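Local coordinates for protein CopC (PDB 5ICU) that binds copper(II) and, as a periplasmic member of the CopC family, probably takes part in copper homeostasis, at residues 68-73 / 95-100. Sequence-based numbering, arbitrary orientation.
Sequences LAVGSY and VDPHEN
Val95 turns CG1 anti to its backbone N (chi1 179°), which leaves CG2 beside that nitrogen, while Tyr73 holds CG anti to its own carbonyl carbon (chi1 -64°); Val95 CG2 meets Tyr73 CE1 at 3.9 Å, approaching the ring obliquely. Leu68 CD1 sits over the centre of one face of this ring, 4.0 Å above its plane, and Leu68 CB also reaches Val95 CG2. Tyr73 OH then donates to Ala69 O at 2.6 Å, with the acceptor at the ring's edge and the hydroxyl oxygen tilted 23° from the carbonyl plane. This is a tyrosine corner, a motif of Greek-key beta sandwiches: the hydroxyl reaches back four residues, with Leu68 just before the acceptor residue and Gly71 between it and Tyr73, and probably holds the turn that leads into strand 71-80. A phenylalanine in place of Tyr73 would probably keep the apolar packing but leave Ala69 O without this bond and the turn freer to shift. Gly71 and Val95 form an antiparallel hydrogen-bonded pair: Gly71 N donates to Val95 O at 3.0 Å, and Val95 N returns a bond to Gly71 O at 2.8 Å. At the backbone angles of Gly71 a CB would press on the carbonyl oxygen of Val70, which by itself accounts for a glycine. Farther out, Val70 and Pro97 cross at about a right angle, Val70 CG1 lying 3.7 Å from Pro97 CD. Val70 CG1 also rests 3.4 Å from Val95 O. This is the rung where strand 71-80 begins and strand 86-95 ends; Tyr73 also bonds through its backbone to Phe93, while just past Val95, where the chain leaves strand 86-95 for a loop, Asp96 bonds to His14 through OD1 and to Val15 through its backbone, on the side of the parallel edge strand 14-15.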
# COMPACT_ATOMS: atom_id res chain seq x y z
N LEU A 68 11.15 7.35 -0.30
CA LEU A 68 10.55 7.85 0.91
C LEU A 68 11.60 8.24 1.95
O LEU A 68 12.41 7.42 2.35
CB LEU A 68 9.63 6.80 1.53
CG LEU A 68 8.46 6.29 0.66
CD1 LEU A 68 7.61 5.37 1.50
CD2 LEU A 68 7.62 7.40 0.09
N ALA A 69 11.49 9.48 2.42
CA ALA A 69 12.27 9.97 3.52
C ALA A 69 12.03 9.16 4.78
O ALA A 69 10.95 8.59 4.97
CB ALA A 69 11.95 11.43 3.76
N VAL A 70 13.00 9.08 5.65
CA VAL A 70 12.86 8.48 6.94
C VAL A 70 11.67 9.12 7.66
O VAL A 70 11.50 10.34 7.64
CB VAL A 70 14.21 8.63 7.74
CG1 VAL A 70 14.02 8.34 9.19
CG2 VAL A 70 15.29 7.77 7.13
N GLY A 71 10.87 8.27 8.29
CA GLY A 71 9.71 8.67 9.06
C GLY A 71 8.55 7.70 8.86
O GLY A 71 8.69 6.62 8.28
N SER A 72 7.41 8.11 9.40
CA SER A 72 6.22 7.25 9.38
C SER A 72 5.28 7.65 8.23
O SER A 72 5.23 8.81 7.80
CB SER A 72 5.50 7.32 10.70
OG SER A 72 4.81 8.55 10.83
N TYR A 73 4.59 6.62 7.73
CA TYR A 73 3.66 6.72 6.60
C TYR A 73 2.42 5.93 6.87
O TYR A 73 2.42 4.98 7.63
CB TYR A 73 4.33 6.21 5.31
CG TYR A 73 5.52 7.04 4.88
CD1 TYR A 73 6.78 6.77 5.39
CD2 TYR A 73 5.37 8.12 4.04
CE1 TYR A 73 7.85 7.57 5.07
CE2 TYR A 73 6.44 8.93 3.72
CZ TYR A 73 7.68 8.64 4.23
OH TYR A 73 8.75 9.47 3.90
N VAL A 95 9.71 4.04 7.95
CA VAL A 95 11.03 3.93 7.29
C VAL A 95 12.05 4.40 8.30
O VAL A 95 12.07 5.56 8.68
CB VAL A 95 11.10 4.77 6.01
CG1 VAL A 95 12.46 4.67 5.36
CG2 VAL A 95 10.01 4.32 5.02
N ASP A 96 12.85 3.46 8.78
CA ASP A 96 13.98 3.78 9.67
C ASP A 96 15.21 4.25 8.89
O ASP A 96 15.39 3.89 7.75
CB ASP A 96 14.41 2.51 10.43
CG ASP A 96 13.42 1.98 11.43
OD1 ASP A 96 12.56 2.74 11.87
OD2 ASP A 96 13.59 0.79 11.79
N PRO A 97 16.08 5.03 9.54
CA PRO A 97 17.39 5.33 8.95
C PRO A 97 18.27 4.07 8.96
O PRO A 97 18.19 3.24 9.85
CB PRO A 97 17.95 6.42 9.86
CG PRO A 97 17.28 6.17 11.16
CD PRO A 97 15.94 5.62 10.87
N HIS A 98 19.09 3.95 7.93
CA HIS A 98 20.13 2.92 7.90
C HIS A 98 21.53 3.52 7.88
O HIS A 98 22.53 2.81 7.71
CB HIS A 98 19.97 1.95 6.71
CG HIS A 98 19.86 2.61 5.40
ND1 HIS A 98 18.65 2.77 4.77
CD2 HIS A 98 20.79 3.17 4.59
CE1 HIS A 98 18.84 3.45 3.65
NE2 HIS A 98 20.12 3.69 3.51
N GLU A 99 21.61 4.84 8.04
CA GLU A 99 22.85 5.60 8.07
C GLU A 99 22.49 6.96 8.64
O GLU A 99 21.31 7.30 8.77
CB GLU A 99 23.48 5.70 6.65
CG GLU A 99 22.63 6.50 5.66
CD GLU A 99 23.08 6.40 4.24
OE1 GLU A 99 24.22 6.04 4.06
OE2 GLU A 99 22.22 6.60 3.33
N ASN A 100 23.49 7.75 8.97
CA ASN A 100 23.22 9.12 9.42
C ASN A 100 22.55 9.95 8.33
O ASN A 100 22.90 9.85 7.14
CB ASN A 100 24.54 9.80 9.84
CG ASN A 100 25.12 9.20 11.10
OD1 ASN A 100 24.42 8.95 12.06
ND2 ASN A 100 26.39 8.91 11.06